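Local coordinates for protein pullulanase (Bacillus acidopullulyticus, PDB 2WAN) that hydrolyses the alpha-1,6-glucosidic linkages of pullulan and, as a glycoside hydrolase of the alpha-amylase type, probably debranches starch-derived polysaccharides, at residues V155-S160 with Q275-S280; S160-T165 with V269-V274; K193-L198 with F262-A267; S202-A207 with G237-F242; Y210-A215 with N249-S254. All blocks are in the same frame, centred on the assembly; numbering follows the deposited sequence.

Contact 1 of 5, residues V155-S160 with Q275-S280; sequences VTSAVS and QLTLAS
Val159 and Gln275 form an antiparallel hydrogen-bonded pair: Gln275 N reaches Val159 O at 2.7 Å, and Val159 N returns to Gln275 O at 3.1 Å, almost straight at 177°. Two residues on, Thr277 N donates to Ser157 O at 3.0 Å, but the answering bond to Thr277 O comes from Thr156 N at 2.8 Å. The register therefore slips by one residue. Ser157 N is buried here and finds no partner, while Thr156 OG1, set between its backbone N and carbonyl carbon (chi1 64°), adds a weak bond to the same Thr277 O.

A water ties the polar groups on the face carrying Ser157, Val159, Gln275 and Thr277. It donates to Gln275 O at 2.6 Å, pairs with Thr277 OG1 and makes a weak hydrogen bond with Ser157 OG. Nearby on this face the side chains of Val159 and Gln275 lie side by side, pointing the same way, with Val159 CG2 against Gln275 CB.

The apolar contacts fall on the face of Val155, Ala158, Leu276 and Leu278. Leu276 CD2 sits 3.6 Å from Ala158 CB and also meets Val155 CG1, while the other Val155 methyl, CG2, meets Leu278 CD2 at 4.0 Å. Phe142 and Val144 of strand 142-146 pack against this layer. At the far end Thr156 CG2 rests 3.8 Å from Ala279 CB.

The whole is an antiparallel ladder interrupted by a beta bulge at Thr156 and Ser157. It joins strand 152-160 to strand 273-278, which pairs along its other edge with strand 124-129 in a seven-stranded mixed sheet.

Contact 2 of 5, residues S160-T165 with V269-V274; sequences SANPVT and VQTNLV
Ser160 and Ala161 meet Thr271 and Leu273 in a largely polar contact, where strand 152-160 runs out into the loop toward strand 166-170 and the opposing chain turns a corner at Asn272. Ser160 OG, anti to its backbone N (chi1 -177°), is hydrogen-bonded to Thr271 OG1 at 2.8 Å. Thr271 OG1 itself donates to Leu273 O at 2.9 Å, bridging the corner from above the carbonyl plane. From the opposite face of that plane comes Ala161 N, also at 2.9 Å from Leu273 O and nearly straight at 173°, so two donors grip this one oxygen.

Asn162 carries the solvent-mediated part. Its ND2 donates to two waters: one, 3.0 Å away, bonds to Ser160 OG and donates to Gln270 O, while the other, at 2.9 Å, accepts from Asn272 N as well. Through these waters the amide is linked to Gln270, before the corner, and to Asn272 at the corner itself.

Apolar contacts fill in the sides. Ala161 CB packs 3.9 Å from Leu273 CG, and Val269 CG1 touches Ser160 CB at 3.7 Å.

Ser160 with Val274 is the last, non-hydrogen-bonded pair of an antiparallel ladder. On the second segment the corner at Asn272 separates two sheets: strand 270-271 pairs with strand 132-134, whereas strand 273-278 belongs to the seven-stranded sheet.

Contact 3 of 5, residues K193-L198 with F262-A267; sequences KINPNL and FPTSSA
Asn195 and Asn197 reach for carbonyls of Pro263 and Ser265 from a type I beta turn, Asn195 to Leu198, which also contains an Asx turn: Asn195 OD1 accepts from Asn197 N at 2.7 Å. The turn springs from a classic beta bulge in which Ile194 N and Asn195 N both donate to Leu198 O. Asn195 CG stands between its backbone N and carbonyl carbon (chi1 69°), and ND2 makes a long, weak bond to Pro263 O at 3.5 Å. Asn197 ND2 has its stronger polar partner in Ser247 OG and also bonds to Ser265 O at 3.0 Å, in the carbonyl plane though bent at the hydrogen (132°). Asn197 O is buried without a partner.

An alanine at Asn195 would probably leave Asn197 N and Pro263 O without these amide bonds and make the turn less firmly held.

Leu198 CD1 touches Phe262 CB at 3.8 Å, the two side chains crossing at about a right angle, and Ser266 OG lies against Asn197 CB at 3.7 Å. Thr243 and Ile245 of strand 238-245 back Leu198, while Val159 of strand 152-160, from another sheet, packs on Pro196 and Ser266 at this end of the four-stranded sheet.

Contact 4 of 5, residues S202-A207 with G237-F242; sequences SGTLPA and GEKVTF
Ser202 OG and Thr241 OG1 each stand anti to their own carbonyl carbon (chi1 -59° and -61°), which brings the hydroxyls of this non-hydrogen-bonded pair to 2.8 Å; they are hydrogen-bonded, and either could be the donor. Lys239, its CG anti to the backbone N and the chain extended beyond, runs past on the same face. Its CE lies 3.7 Å from Ser202 CB, and its NZ shares a water with Ser202 OG.

Between the strands, Gly203 with Val240 and Leu205 with Glu238 each form two backbone bonds; the shortest runs from Val240 N to Gly203 O at 2.8 Å. Gly237 CA lies 3.3 Å from Leu205 O; a CB here would clash with that oxygen and, at these backbone angles, also jam against the carbonyl O of the preceding residue, which calls for glycine.

On the other face Leu205 CD2 meets the Phe242 ring at its edge, 4.0 Å from CZ, while Val240 CG1 lies over one ring face, offset toward the rim.

Leu231 of strand 223-233, in the facing sheet, touches both Leu205 and Phe242. Strand 238-245 lies between strand 198-205 and strand 250-253 in its four-stranded antiparallel sheet.

Contact 5 of 5, residues Y210-A215 with N249-S254; sequences YQYKIA and NQVFDS
Tyr212 OH donates to Asp253 OD1 at 2.6 Å and accepts from a water at 3.0 Å, so that the hydroxyl is gripped from two directions. The acceptor is the anti lone pair of OD1. That oxygen lies in the plane of the tyrosine ring, at its edge, although the carboxylate as a whole is turned 81° from the ring. OD1 also accepts from Asn256 ND2, a second donor likely to help offset the carboxylate charge in this buried setting. The water in turn donates to Val251 O at 2.8 Å, linking the hydroxyl to the backbone of strand 250-253.

Val251 supplies the apolar half. Its CG1 approaches the ring edge tip to tip, 3.6 Å from Tyr212 CE1, and its CG2 packs 3.7 Å from Ile214 CG1, the two side chains crossing at a slant. Phe242 of the adjacent strand 238-245 meets the Tyr212 ring edge-to-face.

A phenylalanine in place of Tyr212 would probably leave Asp253 OD1 and the water without their hydroxyl partner inside the core.

No backbone bonds join the segments: the strand axes approach to about 8.2 Å and make 140°. Side chains of one sheet thus meet those of another, as between the layers of a beta sandwich, here within the X25 domain of the pullulanase.

Overall arrangement
Contacts 1 and 2 share Ser160 and strand 273-278, with centres 14 Å apart, in the region of the seven-stranded sheet. Contact 3 lies where the X25 domain meets this region: it touches contacts 1 and 2, with centres 14 and 12 Å away, and through Phe262 against Phe252 it also meets contact 5. Contacts 4 and 5 pack together, centres 13 Å apart, joined by the probable hydrogen bond of Ser254 N to Thr241 O. Contacts 1 and 4 are the extremes, centres 35 Å apart. All five centres lie 33 to 46 Å from the centre of the chain, although Leu273 of contact 2 touches Ser578 in a loop of the alpha-amylase catalytic domain.

Contact 1 of 5, residues V155-S160 with Q275-S280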
# COMPACT_ATOMS: atom_id res chain seq x y z
N VAL A 155 -21.28 -33.92 11.04
CA VAL A 155 -21.73 -32.66 10.46
C VAL A 155 -23.15 -32.42 10.95
O VAL A 155 -24.06 -33.22 10.69
CB VAL A 155 -21.70 -32.71 8.91
CG1 VAL A 155 -22.27 -31.42 8.31
CG2 VAL A 155 -20.27 -32.95 8.40
N THR A 156 -23.35 -31.31 11.68
CA THR A 156 -24.63 -31.01 12.32
C THR A 156 -25.55 -30.11 11.49
O THR A 156 -26.76 -30.01 11.77
CB THR A 156 -24.43 -30.37 13.71
OG1 THR A 156 -23.78 -29.09 13.58
CG2 THR A 156 -23.60 -31.28 14.61
N SER A 157 -24.98 -29.46 10.48
CA SER A 157 -25.70 -28.49 9.65
C SER A 157 -24.95 -28.24 8.35
O SER A 157 -23.71 -28.21 8.33
CB SER A 157 -25.89 -27.17 10.41
OG SER A 157 -26.41 -26.16 9.56
N ALA A 158 -25.70 -28.07 7.27
CA ALA A 158 -25.13 -27.77 5.97
C ALA A 158 -25.98 -26.71 5.26
O ALA A 158 -27.12 -26.98 4.88
CB ALA A 158 -25.02 -29.03 5.12
N VAL A 159 -25.42 -25.51 5.12
CA VAL A 159 -26.11 -24.41 4.45
C VAL A 159 -25.30 -23.91 3.26
O VAL A 159 -24.10 -24.22 3.15
CB VAL A 159 -26.45 -23.24 5.44
CG1 VAL A 159 -27.24 -23.75 6.64
CG2 VAL A 159 -25.18 -22.49 5.89
N SER A 160 -25.93 -23.16 2.36
CA SER A 160 -25.20 -22.52 1.27
C SER A 160 -24.40 -21.34 1.80
O SER A 160 -24.89 -20.58 2.64
CB SER A 160 -26.12 -22.03 0.17
OG SER A 160 -25.36 -21.48 -0.90
N GLN A 275 -21.40 -24.22 3.61
CA GLN A 275 -20.87 -23.96 4.94
C GLN A 275 -21.35 -25.05 5.91
O GLN A 275 -22.56 -25.16 6.16
CB GLN A 275 -21.29 -22.59 5.44
CG GLN A 275 -20.78 -22.26 6.84
CD GLN A 275 -21.33 -20.96 7.39
OE1 GLN A 275 -21.61 -20.85 8.58
NE2 GLN A 275 -21.48 -19.96 6.53
N LEU A 276 -20.41 -25.83 6.44
CA LEU A 276 -20.71 -26.95 7.33
C LEU A 276 -20.41 -26.64 8.79
O LEU A 276 -19.37 -26.06 9.12
CB LEU A 276 -19.91 -28.20 6.90
CG LEU A 276 -20.05 -28.65 5.45
CD1 LEU A 276 -19.01 -29.69 5.06
CD2 LEU A 276 -21.46 -29.18 5.18
N THR A 277 -21.33 -27.01 9.67
CA THR A 277 -21.11 -26.89 11.11
C THR A 277 -20.78 -28.27 11.65
O THR A 277 -21.44 -29.26 11.30
CB THR A 277 -22.33 -26.29 11.84
OG1 THR A 277 -22.61 -25.00 11.29
CG2 THR A 277 -22.05 -26.14 13.34
N LEU A 278 -19.74 -28.34 12.48
CA LEU A 278 -19.27 -29.60 13.05
C LEU A 278 -19.66 -29.74 14.52
O LEU A 278 -19.84 -28.73 15.21
CB LEU A 278 -17.75 -29.73 12.88
CG LEU A 278 -17.17 -29.62 11.47
CD1 LEU A 278 -15.66 -29.87 11.52
CD2 LEU A 278 -17.84 -30.56 10.46
N ALA A 279 -19.82 -30.98 14.98
CA ALA A 279 -20.19 -31.25 16.38
C ALA A 279 -19.06 -30.92 17.35
O ALA A 279 -19.31 -30.46 18.46
CB ALA A 279 -20.65 -32.70 16.56
N SER A 280 -17.82 -31.15 16.91
CA SER A 280 -16.64 -30.83 17.72
C SER A 280 -15.58 -30.13 16.87
O SER A 280 -15.58 -30.25 15.64
CB SER A 280 -16.06 -32.11 18.34
OG SER A 280 -15.64 -33.01 17.32
O HOH W 1 -23.62 -24.72 8.46

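Contact 2 of 5, residues S160-T165 with V269-V274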
# COMPACT_ATOMS: atom_id res chain seq x y z
N SER A 160 -25.93 -23.16 2.36
CA SER A 160 -25.20 -22.52 1.27
C SER A 160 -24.40 -21.34 1.80
O SER A 160 -24.89 -20.58 2.64
CB SER A 160 -26.12 -22.03 0.17
OG SER A 160 -25.36 -21.48 -0.90
N ALA A 161 -23.18 -21.19 1.30
CA ALA A 161 -22.30 -20.10 1.72
C ALA A 161 -22.46 -18.87 0.82
O ALA A 161 -21.94 -17.79 1.13
CB ALA A 161 -20.85 -20.57 1.74
N ASN A 162 -23.16 -19.05 -0.30
CA ASN A 162 -23.43 -17.94 -1.22
C ASN A 162 -24.20 -16.83 -0.53
O ASN A 162 -25.19 -17.09 0.14
CB ASN A 162 -24.19 -18.43 -2.44
CG ASN A 162 -23.40 -19.41 -3.27
OD1 ASN A 162 -22.17 -19.37 -3.29
ND2 ASN A 162 -24.09 -20.31 -3.95
N PRO A 163 -23.73 -15.58 -0.68
CA PRO A 163 -24.45 -14.46 -0.10
C PRO A 163 -25.77 -14.24 -0.85
O PRO A 163 -25.88 -14.63 -2.01
CB PRO A 163 -23.50 -13.28 -0.28
CG PRO A 163 -22.61 -13.67 -1.43
CD PRO A 163 -22.50 -15.16 -1.38
N VAL A 164 -26.76 -13.67 -0.17
CA VAL A 164 -27.99 -13.27 -0.84
C VAL A 164 -28.25 -11.79 -0.61
O VAL A 164 -28.30 -11.31 0.53
CB VAL A 164 -29.25 -14.17 -0.53
CG1 VAL A 164 -28.85 -15.57 -0.01
CG2 VAL A 164 -30.28 -13.48 0.36
N THR A 165 -28.39 -11.07 -1.72
CA THR A 165 -28.69 -9.65 -1.71
C THR A 165 -30.13 -9.52 -2.20
O THR A 165 -30.40 -9.63 -3.39
CB THR A 165 -27.72 -8.87 -2.65
OG1 THR A 165 -26.38 -9.15 -2.26
CG2 THR A 165 -27.95 -7.37 -2.56
N VAL A 269 -32.36 -25.47 -1.06
CA VAL A 269 -31.34 -24.56 -1.63
C VAL A 269 -30.37 -25.32 -2.53
O VAL A 269 -29.86 -26.38 -2.15
CB VAL A 269 -30.56 -23.79 -0.50
CG1 VAL A 269 -29.52 -22.84 -1.10
CG2 VAL A 269 -31.51 -23.02 0.41
N GLN A 270 -30.13 -24.79 -3.72
CA GLN A 270 -29.16 -25.37 -4.65
C GLN A 270 -27.87 -24.56 -4.57
O GLN A 270 -27.91 -23.32 -4.56
CB GLN A 270 -29.72 -25.40 -6.08
CG GLN A 270 -31.03 -26.18 -6.21
CD GLN A 270 -31.68 -26.04 -7.57
OE1 GLN A 270 -31.07 -26.34 -8.60
NE2 GLN A 270 -32.92 -25.57 -7.59
N THR A 271 -26.74 -25.26 -4.52
CA THR A 271 -25.44 -24.60 -4.28
C THR A 271 -24.24 -25.49 -4.60
O THR A 271 -24.32 -26.72 -4.53
CB THR A 271 -25.33 -24.07 -2.81
OG1 THR A 271 -24.13 -23.30 -2.65
CG2 THR A 271 -25.35 -25.21 -1.78
N ASN A 272 -23.12 -24.85 -4.97
CA ASN A 272 -21.86 -25.55 -5.18
C ASN A 272 -20.83 -25.11 -4.13
O ASN A 272 -19.63 -25.40 -4.27
CB ASN A 272 -21.33 -25.34 -6.60
CG ASN A 272 -20.97 -23.88 -6.90
OD1 ASN A 272 -21.19 -22.99 -6.08
ND2 ASN A 272 -20.41 -23.65 -8.07
N LEU A 273 -21.31 -24.42 -3.11
CA LEU A 273 -20.46 -23.87 -2.04
C LEU A 273 -21.21 -23.93 -0.72
O LEU A 273 -22.18 -23.19 -0.50
CB LEU A 273 -20.07 -22.42 -2.36
CG LEU A 273 -19.02 -21.74 -1.47
CD1 LEU A 273 -17.69 -22.48 -1.55
CD2 LEU A 273 -18.87 -20.29 -1.92
N VAL A 274 -20.73 -24.80 0.16
CA VAL A 274 -21.44 -25.14 1.38
C VAL A 274 -20.68 -24.74 2.64
O VAL A 274 -19.46 -24.91 2.71
CB VAL A 274 -21.75 -26.67 1.43
CG1 VAL A 274 -22.63 -27.00 2.63
CG2 VAL A 274 -22.40 -27.14 0.14
O HOH W 2 -26.92 -20.96 -3.03
O HOH W 3 -24.03 -22.27 -6.12

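Contact 3 of 5, residues K193-L198 with F262-A267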
# COMPACT_ATOMS: atom_id res chain seq x y z
N LYS A 193 -30.32 -11.08 7.18
CA LYS A 193 -30.24 -12.52 7.42
C LYS A 193 -30.76 -12.86 8.82
O LYS A 193 -30.18 -12.41 9.82
CB LYS A 193 -28.80 -12.99 7.24
CG LYS A 193 -28.54 -14.47 7.47
CD LYS A 193 -27.08 -14.80 7.21
CE LYS A 193 -26.67 -16.12 7.86
NZ LYS A 193 -25.30 -16.53 7.47
N ILE A 194 -31.85 -13.62 8.89
CA ILE A 194 -32.34 -14.11 10.18
C ILE A 194 -31.71 -15.49 10.44
O ILE A 194 -31.11 -15.72 11.49
CB ILE A 194 -33.90 -14.16 10.26
CG1 ILE A 194 -34.53 -12.84 9.78
CG2 ILE A 194 -34.38 -14.51 11.67
CD1 ILE A 194 -34.08 -11.57 10.52
N ASN A 195 -31.86 -16.39 9.48
CA ASN A 195 -31.04 -17.59 9.40
C ASN A 195 -30.62 -17.77 7.94
O ASN A 195 -31.03 -16.96 7.09
CB ASN A 195 -31.76 -18.81 10.02
CG ASN A 195 -32.96 -19.27 9.21
OD1 ASN A 195 -32.82 -19.73 8.07
ND2 ASN A 195 -34.14 -19.19 9.81
N PRO A 196 -29.79 -18.79 7.64
CA PRO A 196 -29.32 -18.95 6.26
C PRO A 196 -30.42 -19.12 5.20
O PRO A 196 -30.16 -18.91 4.02
CB PRO A 196 -28.46 -20.21 6.33
CG PRO A 196 -27.96 -20.22 7.72
CD PRO A 196 -29.10 -19.73 8.55
N ASN A 197 -31.63 -19.47 5.63
CA ASN A 197 -32.78 -19.61 4.72
C ASN A 197 -33.97 -18.72 5.07
O ASN A 197 -35.11 -19.03 4.74
CB ASN A 197 -33.22 -21.08 4.61
CG ASN A 197 -34.03 -21.37 3.35
OD1 ASN A 197 -33.76 -20.81 2.29
ND2 ASN A 197 -35.02 -22.25 3.47
N LEU A 198 -33.69 -17.59 5.73
CA LEU A 198 -34.74 -16.64 6.10
C LEU A 198 -34.21 -15.21 6.15
O LEU A 198 -33.41 -14.86 7.01
CB LEU A 198 -35.38 -17.04 7.44
CG LEU A 198 -36.46 -16.14 8.04
CD1 LEU A 198 -37.71 -16.11 7.19
CD2 LEU A 198 -36.82 -16.57 9.47
N PHE A 262 -42.28 -20.05 8.92
CA PHE A 262 -40.98 -19.87 8.27
C PHE A 262 -39.99 -20.95 8.66
O PHE A 262 -39.81 -21.23 9.84
CB PHE A 262 -40.40 -18.47 8.55
CG PHE A 262 -41.29 -17.34 8.09
CD1 PHE A 262 -41.82 -17.32 6.80
CD2 PHE A 262 -41.58 -16.29 8.95
CE1 PHE A 262 -42.64 -16.28 6.38
CE2 PHE A 262 -42.40 -15.23 8.54
CZ PHE A 262 -42.93 -15.23 7.25
N PRO A 263 -39.32 -21.56 7.66
CA PRO A 263 -38.44 -22.71 7.88
C PRO A 263 -37.13 -22.36 8.58
O PRO A 263 -36.64 -21.22 8.49
CB PRO A 263 -38.17 -23.22 6.47
CG PRO A 263 -38.25 -22.01 5.62
CD PRO A 263 -39.29 -21.12 6.25
N THR A 264 -36.57 -23.34 9.29
CA THR A 264 -35.25 -23.24 9.91
C THR A 264 -34.38 -24.37 9.37
O THR A 264 -33.54 -24.94 10.08
CB THR A 264 -35.33 -23.36 11.46
OG1 THR A 264 -36.22 -24.42 11.82
CG2 THR A 264 -35.81 -22.07 12.09
N SER A 265 -34.60 -24.70 8.10
CA SER A 265 -33.77 -25.65 7.37
C SER A 265 -33.41 -25.07 6.01
O SER A 265 -34.21 -24.32 5.43
CB SER A 265 -34.52 -26.98 7.19
OG SER A 265 -33.79 -27.86 6.36
N SER A 266 -32.23 -25.41 5.51
CA SER A 266 -31.79 -25.00 4.17
C SER A 266 -32.09 -26.03 3.08
O SER A 266 -31.69 -25.87 1.92
CB SER A 266 -30.32 -24.57 4.16
OG SER A 266 -30.20 -23.27 4.71
N ALA A 267 -32.82 -27.08 3.45
CA ALA A 267 -33.29 -28.07 2.48
C ALA A 267 -33.97 -27.37 1.30
O ALA A 267 -34.79 -26.48 1.49
CB ALA A 267 -34.24 -29.05 3.15

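Contact 4 of 5, residues S202-A207 with G237-F242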
# COMPACT_ATOMS: atom_id res chain seq x y z
N SER A 202 -38.23 -5.36 8.60
CA SER A 202 -39.39 -4.73 9.22
C SER A 202 -39.27 -3.22 9.08
O SER A 202 -38.16 -2.68 9.02
CB SER A 202 -39.50 -5.11 10.70
OG SER A 202 -39.60 -6.51 10.85
N GLY A 203 -40.41 -2.55 9.02
CA GLY A 203 -40.46 -1.10 8.96
C GLY A 203 -41.89 -0.65 9.19
O GLY A 203 -42.82 -1.43 9.00
N THR A 204 -42.05 0.61 9.59
CA THR A 204 -43.38 1.17 9.81
C THR A 204 -43.85 1.95 8.59
O THR A 204 -43.13 2.81 8.08
CB THR A 204 -43.43 2.06 11.08
OG1 THR A 204 -42.79 1.38 12.16
CG2 THR A 204 -44.88 2.37 11.47
N LEU A 205 -45.04 1.61 8.12
CA LEU A 205 -45.64 2.21 6.95
C LEU A 205 -46.89 3.01 7.31
O LEU A 205 -47.71 2.54 8.09
CB LEU A 205 -46.01 1.12 5.93
CG LEU A 205 -45.26 0.92 4.61
CD1 LEU A 205 -43.90 1.60 4.56
CD2 LEU A 205 -45.14 -0.57 4.28
N PRO A 206 -47.03 4.24 6.76
CA PRO A 206 -48.28 4.97 6.92
C PRO A 206 -49.44 4.27 6.20
O PRO A 206 -49.20 3.47 5.28
CB PRO A 206 -47.99 6.33 6.26
CG PRO A 206 -46.49 6.44 6.25
CD PRO A 206 -46.01 5.03 6.05
N ALA A 207 -50.67 4.57 6.61
CA ALA A 207 -51.87 4.02 5.97
C ALA A 207 -51.84 4.20 4.45
O ALA A 207 -51.30 5.19 3.95
CB ALA A 207 -53.11 4.67 6.55
N GLY A 237 -51.67 3.26 10.38
CA GLY A 237 -50.37 2.71 10.02
C GLY A 237 -50.10 1.38 10.72
O GLY A 237 -50.85 0.98 11.61
N GLU A 238 -49.03 0.71 10.29
CA GLU A 238 -48.67 -0.61 10.82
C GLU A 238 -47.20 -0.91 10.57
O GLU A 238 -46.66 -0.57 9.51
CB GLU A 238 -49.55 -1.69 10.18
CG GLU A 238 -49.48 -3.05 10.86
CD GLU A 238 -50.36 -4.09 10.19
OE1 GLU A 238 -50.08 -5.30 10.36
OE2 GLU A 238 -51.33 -3.72 9.50
N LYS A 239 -46.56 -1.55 11.54
CA LYS A 239 -45.23 -2.12 11.35
C LYS A 239 -45.40 -3.41 10.57
O LYS A 239 -46.18 -4.29 10.96
CB LYS A 239 -44.55 -2.38 12.70
CG LYS A 239 -43.07 -2.72 12.60
CD LYS A 239 -42.54 -3.25 13.92
CE LYS A 239 -41.13 -3.80 13.78
NZ LYS A 239 -40.65 -4.41 15.05
N VAL A 240 -44.69 -3.52 9.45
CA VAL A 240 -44.82 -4.68 8.57
C VAL A 240 -43.49 -5.41 8.44
O VAL A 240 -42.43 -4.79 8.32
CB VAL A 240 -45.34 -4.27 7.16
CG1 VAL A 240 -45.63 -5.51 6.31
CG2 VAL A 240 -46.59 -3.41 7.27
N THR A 241 -43.54 -6.73 8.49
CA THR A 241 -42.38 -7.54 8.20
C THR A 241 -42.50 -8.14 6.80
O THR A 241 -43.55 -8.71 6.45
CB THR A 241 -42.17 -8.64 9.27
OG1 THR A 241 -41.95 -8.01 10.54
CG2 THR A 241 -40.95 -9.51 8.95
N PHE A 242 -41.44 -7.98 6.02
CA PHE A 242 -41.32 -8.54 4.67
C PHE A 242 -40.31 -9.68 4.70
O PHE A 242 -39.26 -9.56 5.32
CB PHE A 242 -40.87 -7.45 3.69
CG PHE A 242 -41.83 -6.30 3.60
CD1 PHE A 242 -42.85 -6.31 2.65
CD2 PHE A 242 -41.72 -5.22 4.47
CE1 PHE A 242 -43.75 -5.25 2.57
CE2 PHE A 242 -42.61 -4.15 4.39
CZ PHE A 242 -43.63 -4.16 3.44
O HOH W 4 -39.53 -6.71 13.87

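Contact 5 of 5, residues Y210-A215 with N249-S254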
# COMPACT_ATOMS: atom_id res chain seq x y z
N TYR A 210 -50.09 -0.05 -1.35
CA TYR A 210 -48.71 -0.10 -1.85
C TYR A 210 -48.51 -1.28 -2.79
O TYR A 210 -49.34 -2.18 -2.86
CB TYR A 210 -47.73 -0.26 -0.68
CG TYR A 210 -47.74 0.86 0.32
CD1 TYR A 210 -46.93 1.99 0.15
CD2 TYR A 210 -48.55 0.80 1.46
CE1 TYR A 210 -46.93 3.03 1.08
CE2 TYR A 210 -48.56 1.83 2.39
CZ TYR A 210 -47.75 2.94 2.20
OH TYR A 210 -47.76 3.96 3.12
N GLN A 211 -47.40 -1.26 -3.52
CA GLN A 211 -46.98 -2.42 -4.30
C GLN A 211 -45.52 -2.72 -4.05
O GLN A 211 -44.72 -1.81 -3.90
CB GLN A 211 -47.19 -2.19 -5.79
CG GLN A 211 -48.59 -2.51 -6.28
CD GLN A 211 -48.66 -2.52 -7.79
OE1 GLN A 211 -49.66 -2.91 -8.37
NE2 GLN A 211 -47.58 -2.10 -8.43
N TYR A 212 -45.18 -4.01 -4.00
CA TYR A 212 -43.78 -4.39 -3.83
C TYR A 212 -43.38 -5.71 -4.48
O TYR A 212 -44.23 -6.53 -4.87
CB TYR A 212 -43.41 -4.41 -2.34
CG TYR A 212 -43.91 -5.64 -1.63
CD1 TYR A 212 -43.11 -6.78 -1.54
CD2 TYR A 212 -45.19 -5.67 -1.07
CE1 TYR A 212 -43.56 -7.93 -0.90
CE2 TYR A 212 -45.65 -6.82 -0.42
CZ TYR A 212 -44.83 -7.94 -0.34
OH TYR A 212 -45.26 -9.09 0.29
N LYS A 213 -42.06 -5.88 -4.60
CA LYS A 213 -41.40 -7.11 -4.98
C LYS A 213 -40.11 -7.23 -4.17
O LYS A 213 -39.76 -6.34 -3.38
CB LYS A 213 -41.04 -7.11 -6.48
CG LYS A 213 -42.21 -7.00 -7.44
CD LYS A 213 -41.80 -7.45 -8.82
CE LYS A 213 -41.88 -8.97 -8.92
NZ LYS A 213 -41.46 -9.49 -10.24
N ILE A 214 -39.40 -8.34 -4.37
CA ILE A 214 -38.04 -8.50 -3.88
C ILE A 214 -37.13 -8.62 -5.09
O ILE A 214 -37.28 -9.55 -5.90
CB ILE A 214 -37.91 -9.75 -2.96
CG1 ILE A 214 -38.78 -9.62 -1.70
CG2 ILE A 214 -36.45 -10.04 -2.61
CD1 ILE A 214 -38.36 -8.56 -0.70
N ALA A 215 -36.20 -7.67 -5.23
CA ALA A 215 -35.22 -7.70 -6.32
C ALA A 215 -33.89 -8.20 -5.81
O ALA A 215 -33.46 -7.83 -4.72
CB ALA A 215 -35.07 -6.31 -6.96
N ASN A 249 -37.67 -19.15 -3.21
CA ASN A 249 -37.89 -17.80 -3.76
C ASN A 249 -39.21 -17.17 -3.34
O ASN A 249 -39.69 -16.23 -3.97
CB ASN A 249 -37.77 -17.79 -5.29
CG ASN A 249 -36.45 -18.33 -5.77
OD1 ASN A 249 -36.41 -19.22 -6.62
ND2 ASN A 249 -35.36 -17.81 -5.22
N GLN A 250 -39.79 -17.70 -2.26
CA GLN A 250 -41.07 -17.21 -1.77
C GLN A 250 -40.96 -15.84 -1.10
O GLN A 250 -39.96 -15.55 -0.45
CB GLN A 250 -41.70 -18.21 -0.81
CG GLN A 250 -42.50 -19.32 -1.48
CD GLN A 250 -42.95 -20.37 -0.48
OE1 GLN A 250 -42.13 -21.04 0.14
NE2 GLN A 250 -44.27 -20.49 -0.30
N VAL A 251 -41.99 -15.03 -1.29
CA VAL A 251 -42.05 -13.67 -0.77
C VAL A 251 -43.34 -13.52 0.02
O VAL A 251 -44.43 -13.80 -0.49
CB VAL A 251 -42.01 -12.63 -1.92
CG1 VAL A 251 -42.28 -11.22 -1.40
CG2 VAL A 251 -40.67 -12.71 -2.66
N PHE A 252 -43.21 -13.07 1.27
CA PHE A 252 -44.35 -12.88 2.16
C PHE A 252 -44.29 -11.49 2.78
O PHE A 252 -43.23 -10.89 2.88
CB PHE A 252 -44.33 -13.90 3.30
CG PHE A 252 -44.34 -15.33 2.85
CD1 PHE A 252 -45.53 -15.93 2.43
CD2 PHE A 252 -43.17 -16.08 2.87
CE1 PHE A 252 -45.54 -17.27 2.02
CE2 PHE A 252 -43.18 -17.42 2.46
CZ PHE A 252 -44.36 -18.01 2.04
N ASP A 253 -45.45 -10.99 3.20
CA ASP A 253 -45.51 -9.88 4.14
C ASP A 253 -46.46 -10.25 5.28
O ASP A 253 -47.29 -11.14 5.13
CB ASP A 253 -45.90 -8.56 3.46
CG ASP A 253 -47.32 -8.57 2.91
OD1 ASP A 253 -47.48 -8.84 1.70
OD2 ASP A 253 -48.27 -8.30 3.67
N SER A 254 -46.32 -9.56 6.41
CA SER A 254 -47.05 -9.90 7.63
C SER A 254 -48.52 -9.45 7.62
O SER A 254 -49.29 -9.84 8.50
CB SER A 254 -46.34 -9.34 8.87
OG SER A 254 -46.26 -7.93 8.81
O HOH W 5 -46.23 -11.67 -0.84